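Local coordinates for lipid-transfer protein (Thermomonospora curvata, PDB 6OK1) that is a lipid-transfer protein of the thiolase fold that occurs in a complex with ChsH2, a DUF35 protein, at residues Ala7-Ile13 and Ala223-Thr229; Pro236-Ala240 and Val355-Arg359. All coordinates share one frame. Residues are numbered along the deposited sequence.

Contact 1: Ala7-Ile13 and Ala223-Thr229; sequences AAAIAGI and ALVVVST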
loop_
_atom_site.group_PDB
_atom_site.type_symbol
_atom_site.label_atom_id
_atom_site.label_comp_id
_atom_site.label_asym_id
_atom_site.label_seq_id
_atom_site.Cartn_x
_atom_site.Cartn_y
_atom_site.Cartn_z
ATOM N N ALA A 7 11.511 -14.155 17.410
ATOM C CA ALA A 7 10.733 -13.412 18.402
ATOM C C ALA A 7 9.238 -13.634 18.234
ATOM O O ALA A 7 8.480 -13.545 19.212
ATOM C CB ALA A 7 11.053 -11.923 18.304
ATOM N N ALA A 8 8.789 -13.890 17.009
ATOM C CA ALA A 8 7.377 -14.044 16.713
ATOM C C ALA A 8 7.123 -15.383 16.048
ATOM O O ALA A 8 8.031 -16.027 15.510
ATOM C CB ALA A 8 6.881 -12.926 15.776
ATOM N N ALA A 9 5.859 -15.787 16.058
ATOM C CA ALA A 9 5.505 -17.060 15.477
ATOM C C ALA A 9 4.104 -17.011 14.871
ATOM O O ALA A 9 3.244 -16.262 15.335
ATOM C CB ALA A 9 5.563 -18.155 16.551
ATOM N N ILE A 10 3.864 -17.874 13.889
ATOM C CA ILE A 10 2.522 -18.078 13.350
ATOM C C ILE A 10 1.813 -19.133 14.182
ATOM O O ILE A 10 2.246 -20.291 14.268
ATOM C CB ILE A 10 2.550 -18.481 11.870
ATOM C CG1 ILE A 10 3.202 -17.376 11.025
ATOM C CG2 ILE A 10 1.114 -18.753 11.391
ATOM C CD1 ILE A 10 3.367 -17.724 9.568
ATOM N N ALA A 11 0.708 -18.725 14.780
ATOM C CA ALA A 11 -0.067 -19.563 15.667
ATOM C C ALA A 11 -1.393 -19.982 15.080
ATOM O O ALA A 11 -2.003 -20.925 15.588
ATOM C CB ALA A 11 -0.329 -18.828 16.985
ATOM N N GLY A 12 -1.856 -19.293 14.037
ATOM C CA GLY A 12 -3.130 -19.602 13.431
ATOM C C GLY A 12 -3.085 -19.424 11.934
ATOM O O GLY A 12 -2.435 -18.503 11.427
ATOM N N ILE A 13 -3.779 -20.327 11.240
ATOM C CA ILE A 13 -4.022 -20.252 9.808
ATOM C C ILE A 13 -5.514 -20.444 9.560
ATOM O O ILE A 13 -6.201 -21.198 10.258
ATOM C CB ILE A 13 -3.189 -21.285 9.009
ATOM C CG1 ILE A 13 -3.586 -22.719 9.389
ATOM C CG2 ILE A 13 -1.695 -21.033 9.251
ATOM C CD1 ILE A 13 -2.827 -23.785 8.626
ATOM N N ALA A 223 -5.654 -16.268 5.610
ATOM C CA ALA A 223 -5.226 -15.421 6.719
ATOM C C ALA A 223 -4.271 -16.189 7.618
ATOM O O ALA A 223 -4.239 -17.416 7.615
ATOM C CB ALA A 223 -6.414 -14.912 7.551
ATOM N N LEU A 224 -3.443 -15.432 8.339
ATOM C CA LEU A 224 -2.375 -15.958 9.189
ATOM C C LEU A 224 -2.309 -15.089 10.437
ATOM O O LEU A 224 -2.304 -13.866 10.312
ATOM C CB LEU A 224 -1.014 -15.909 8.479
ATOM C CG LEU A 224 -0.930 -16.465 7.056
ATOM C CD1 LEU A 224 0.288 -15.951 6.349
ATOM C CD2 LEU A 224 -0.900 -17.988 7.055
ATOM N N VAL A 225 -2.221 -15.710 11.624
ATOM C CA VAL A 225 -2.147 -15.001 12.905
ATOM C C VAL A 225 -0.722 -15.078 13.442
ATOM O O VAL A 225 -0.177 -16.171 13.628
ATOM C CB VAL A 225 -3.130 -15.592 13.931
ATOM C CG1 VAL A 225 -2.927 -14.950 15.293
ATOM C CG2 VAL A 225 -4.548 -15.359 13.469
ATOM N N VAL A 226 -0.136 -13.918 13.730
ATOM C CA VAL A 226 1.237 -13.825 14.221
ATOM C C VAL A 226 1.186 -13.254 15.630
ATOM O O VAL A 226 0.504 -12.253 15.874
ATOM C CB VAL A 226 2.090 -12.943 13.285
ATOM C CG1 VAL A 226 3.535 -12.747 13.823
ATOM C CG2 VAL A 226 2.146 -13.566 11.875
ATOM N N VAL A 227 1.907 -13.893 16.559
ATOM C CA VAL A 227 2.008 -13.431 17.939
ATOM C C VAL A 227 3.455 -13.588 18.389
ATOM O O VAL A 227 4.296 -14.128 17.665
ATOM C CB VAL A 227 1.066 -14.220 18.880
ATOM C CG1 VAL A 227 -0.362 -13.967 18.525
ATOM C CG2 VAL A 227 1.369 -15.689 18.792
ATOM N N SER A 228 3.750 -13.159 19.623
ATOM C CA SER A 228 5.076 -13.451 20.140
ATOM C C SER A 228 5.245 -14.959 20.300
ATOM O O SER A 228 4.283 -15.707 20.506
ATOM C CB SER A 228 5.310 -12.754 21.483
ATOM O OG SER A 228 4.529 -13.373 22.488
ATOM N N THR A 229 6.493 -15.413 20.216
ATOM C CA THR A 229 6.750 -16.828 20.431
ATOM C C THR A 229 6.311 -17.260 21.833
ATOM O O THR A 229 5.742 -18.345 21.997
ATOM C CB THR A 229 8.232 -17.123 20.167
ATOM O OG1 THR A 229 8.512 -16.906 18.768
ATOM C CG2 THR A 229 8.573 -18.553 20.504
#

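Contact 2: Pro236-Ala240 and Val355-Arg359; sequences PHPPA and VRLVR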
loop_
_atom_site.group_PDB
_atom_site.type_symbol
_atom_site.label_atom_id
_atom_site.label_comp_id
_atom_site.label_asym_id
_atom_site.label_seq_id
_atom_site.Cartn_x
_atom_site.Cartn_y
_atom_site.Cartn_z
ATOM N N PRO A 236 -2.998 -23.188 20.936
ATOM C CA PRO A 236 -3.259 -24.629 20.717
ATOM C C PRO A 236 -2.231 -25.396 19.903
ATOM O O PRO A 236 -2.013 -26.585 20.177
ATOM C CB PRO A 236 -4.613 -24.620 19.985
ATOM C CG PRO A 236 -5.269 -23.400 20.406
ATOM C CD PRO A 236 -4.158 -22.373 20.543
ATOM N N HIS A 237 -1.634 -24.788 18.864
ATOM C CA HIS A 237 -0.792 -25.530 17.933
ATOM C C HIS A 237 0.682 -25.408 18.292
ATOM O O HIS A 237 1.107 -24.447 18.944
ATOM C CB HIS A 237 -0.996 -25.003 16.499
ATOM C CG HIS A 237 -2.363 -25.249 15.951
ATOM N ND1 HIS A 237 -2.753 -26.473 15.447
ATOM C CD2 HIS A 237 -3.431 -24.426 15.816
ATOM C CE1 HIS A 237 -4.004 -26.390 15.019
ATOM N NE2 HIS A 237 -4.439 -25.161 15.236
ATOM N N PRO A 238 1.504 -26.344 17.838
ATOM C CA PRO A 238 2.945 -26.104 17.829
ATOM C C PRO A 238 3.228 -24.789 17.133
ATOM O O PRO A 238 2.716 -24.564 16.022
ATOM C CB PRO A 238 3.503 -27.293 17.029
ATOM C CG PRO A 238 2.423 -28.344 17.072
ATOM C CD PRO A 238 1.135 -27.589 17.144
ATOM N N PRO A 239 3.961 -23.866 17.763
ATOM C CA PRO A 239 4.252 -22.587 17.104
ATOM C C PRO A 239 5.158 -22.784 15.906
ATOM O O PRO A 239 6.079 -23.606 15.929
ATOM C CB PRO A 239 4.944 -21.766 18.195
ATOM C CG PRO A 239 4.568 -22.443 19.489
ATOM C CD PRO A 239 4.411 -23.887 19.170
ATOM N N ALA A 240 4.896 -22.008 14.848
ATOM C CA ALA A 240 5.748 -21.983 13.670
ATOM C C ALA A 240 6.575 -20.710 13.819
ATOM O O ALA A 240 6.109 -19.620 13.512
ATOM C CB ALA A 240 4.925 -21.999 12.385
ATOM N N VAL A 355 3.442 -23.630 7.474
ATOM C CA VAL A 355 3.031 -23.759 8.866
ATOM C C VAL A 355 2.618 -25.199 9.163
ATOM O O VAL A 355 3.015 -25.788 10.179
ATOM C CB VAL A 355 1.895 -22.767 9.173
ATOM C CG1 VAL A 355 1.277 -23.057 10.558
ATOM C CG2 VAL A 355 2.402 -21.299 9.107
ATOM N N ARG A 356 1.831 -25.803 8.272
ATOM C CA ARG A 356 1.442 -27.197 8.484
ATOM C C ARG A 356 2.652 -28.109 8.543
ATOM O O ARG A 356 2.703 -29.032 9.370
ATOM C CB ARG A 356 0.491 -27.658 7.387
ATOM C CG ARG A 356 -0.846 -26.982 7.403
ATOM C CD ARG A 356 -1.745 -27.615 6.328
ATOM N NE ARG A 356 -2.812 -26.725 5.960
ATOM C CZ ARG A 356 -2.873 -26.005 4.845
ATOM N NH1 ARG A 356 -1.958 -26.098 3.874
ATOM N NH2 ARG A 356 -3.915 -25.225 4.703
ATOM N N LEU A 357 3.633 -27.882 7.666
ATOM C CA LEU A 357 4.825 -28.722 7.673
ATOM C C LEU A 357 5.529 -28.639 9.024
ATOM O O LEU A 357 5.928 -29.672 9.590
ATOM C CB LEU A 357 5.757 -28.309 6.530
ATOM C CG LEU A 357 5.305 -28.670 5.111
ATOM C CD1 LEU A 357 6.120 -27.885 4.058
ATOM C CD2 LEU A 357 5.438 -30.139 4.866
ATOM N N VAL A 358 5.645 -27.423 9.587
ATOM C CA VAL A 358 6.268 -27.276 10.903
ATOM C C VAL A 358 5.429 -27.973 11.971
ATOM O O VAL A 358 5.967 -28.636 12.870
ATOM C CB VAL A 358 6.488 -25.788 11.234
ATOM C CG1 VAL A 358 6.957 -25.622 12.686
ATOM C CG2 VAL A 358 7.509 -25.189 10.279
ATOM N N ARG A 359 4.106 -27.823 11.899
ATOM C CA ARG A 359 3.205 -28.475 12.842
ATOM C C ARG A 359 3.204 -29.987 12.692
ATOM O O ARG A 359 2.869 -30.687 13.657
ATOM C CB ARG A 359 1.768 -27.972 12.644
ATOM C CG ARG A 359 1.520 -26.531 12.993
ATOM C CD ARG A 359 0.088 -26.148 12.610
ATOM N NE ARG A 359 -0.297 -24.819 13.062
ATOM C CZ ARG A 359 -1.507 -24.300 12.881
ATOM N NH1 ARG A 359 -2.439 -25.019 12.270
ATOM N NH2 ARG A 359 -1.775 -23.081 13.313
HETATM O O HOH W 1 1.150 -22.850 14.534
#

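Contact 1: Ala7-Ile13 and Ala223-Thr229
A classic beta bulge marks this antiparallel pairing of two strands in the mixed beta-sheet of a thiolase fold. Before the bulge the pairing is regular, from A8 opposite S228 through A9 and V227, with A9 N to V227 O at 2.8 Å and V227 N to A9 O at 3.0 Å, to I10 and V226. Then A11 and G12 both face V225, which a psi of -17° at A11, far from the extended values of its neighbours, allows. V225 O accepts from A11 N at 2.9 Å, while V225 N donates to G12 O at 2.8 Å, so one residue on strand 223-228 answers two on strand 8-13. The extra residue shifts the register by one, and I13 pairs with L224 beyond it. I10 and V226, and further on I13 and L224, share one face of the sheet; CG2 of I13 meets CD2 of L224 at 3.8 Å. At the far end the ladder runs on into the first turn of a helix, where T229 N donates to A7 O at 2.9 Å and S228, the N-cap, bonds through OG to R231 N. Strands 104-112 and 240-248 flank the pair. Helices 86-98 and 348-359 pack on the face bearing I10, V226 and L224, and helix 26-40 touches V225 from the opposite face.

Contact 2: Pro236-Ala240 and Val355-Arg359
R359 lays its guanidinium flat on the imidazole of H237, the centres 3.5 Å apart and the planes only 6° from parallel. The nearest atoms are R359 NH2 and H237 CD2, at 3.3 Å. An extended side chain, with chi2, chi3 and chi4 all near 180°, carries the group from the last turn of helix 348-359 to the loop that leads into strand 240-248. On the way its CG passes 3.8 Å from P238 O. A single water joins the same two residues: it donates to P238 O at 2.8 Å and accepts from R359 NE at 2.9 Å, so the loop carbonyl and the arginine are bridged without a direct hydrogen bond between the segments. Farther along, the contact turns apolar and more buried. A240, where the loop becomes strand, directs its CB toward the helix and meets V355 CG2 and V358 CG1, each 4.2 Å from A240 CB. V355 and V358, three residues and so almost one helical turn apart, thus share one small alanine, while P239 O comes within 3.9 Å of V358 CG1. The same two valines also touch L387 of strand 382-388. Both polar ends of the stack turn to D40: H237 NE2 hydrogen-bonds to its OD1, and R359 NH2 forms a salt bridge with its OD2. This pairing is consistent with a face-to-face stack steadied by the shared carboxylate, which also offsets the arginine's charge.

Overall arrangement
The two contacts illustrate how chemistry follows depth in a fold. Contact 1 is a buried ladder of backbone hydrogen bonds lined by aliphatic side chains; contact 2 is only partly buried and relies on side-chain stacking, a bridging water and a few apolar touches. Their centres lie 10 Å apart, and they share neighbours: A240 O is a probable hydrogen-bond acceptor for I10 N, so strand 8-15 lies between the partner strand of contact 1 and the strand that begins in contact 2. The helix of contact 2 also packs on contact 1, with I10 CG2 and V355 CG2 3.7 Å apart. D40 ties them further, hydrogen-bonded to I13 N and H237 and salt-bridged to R359.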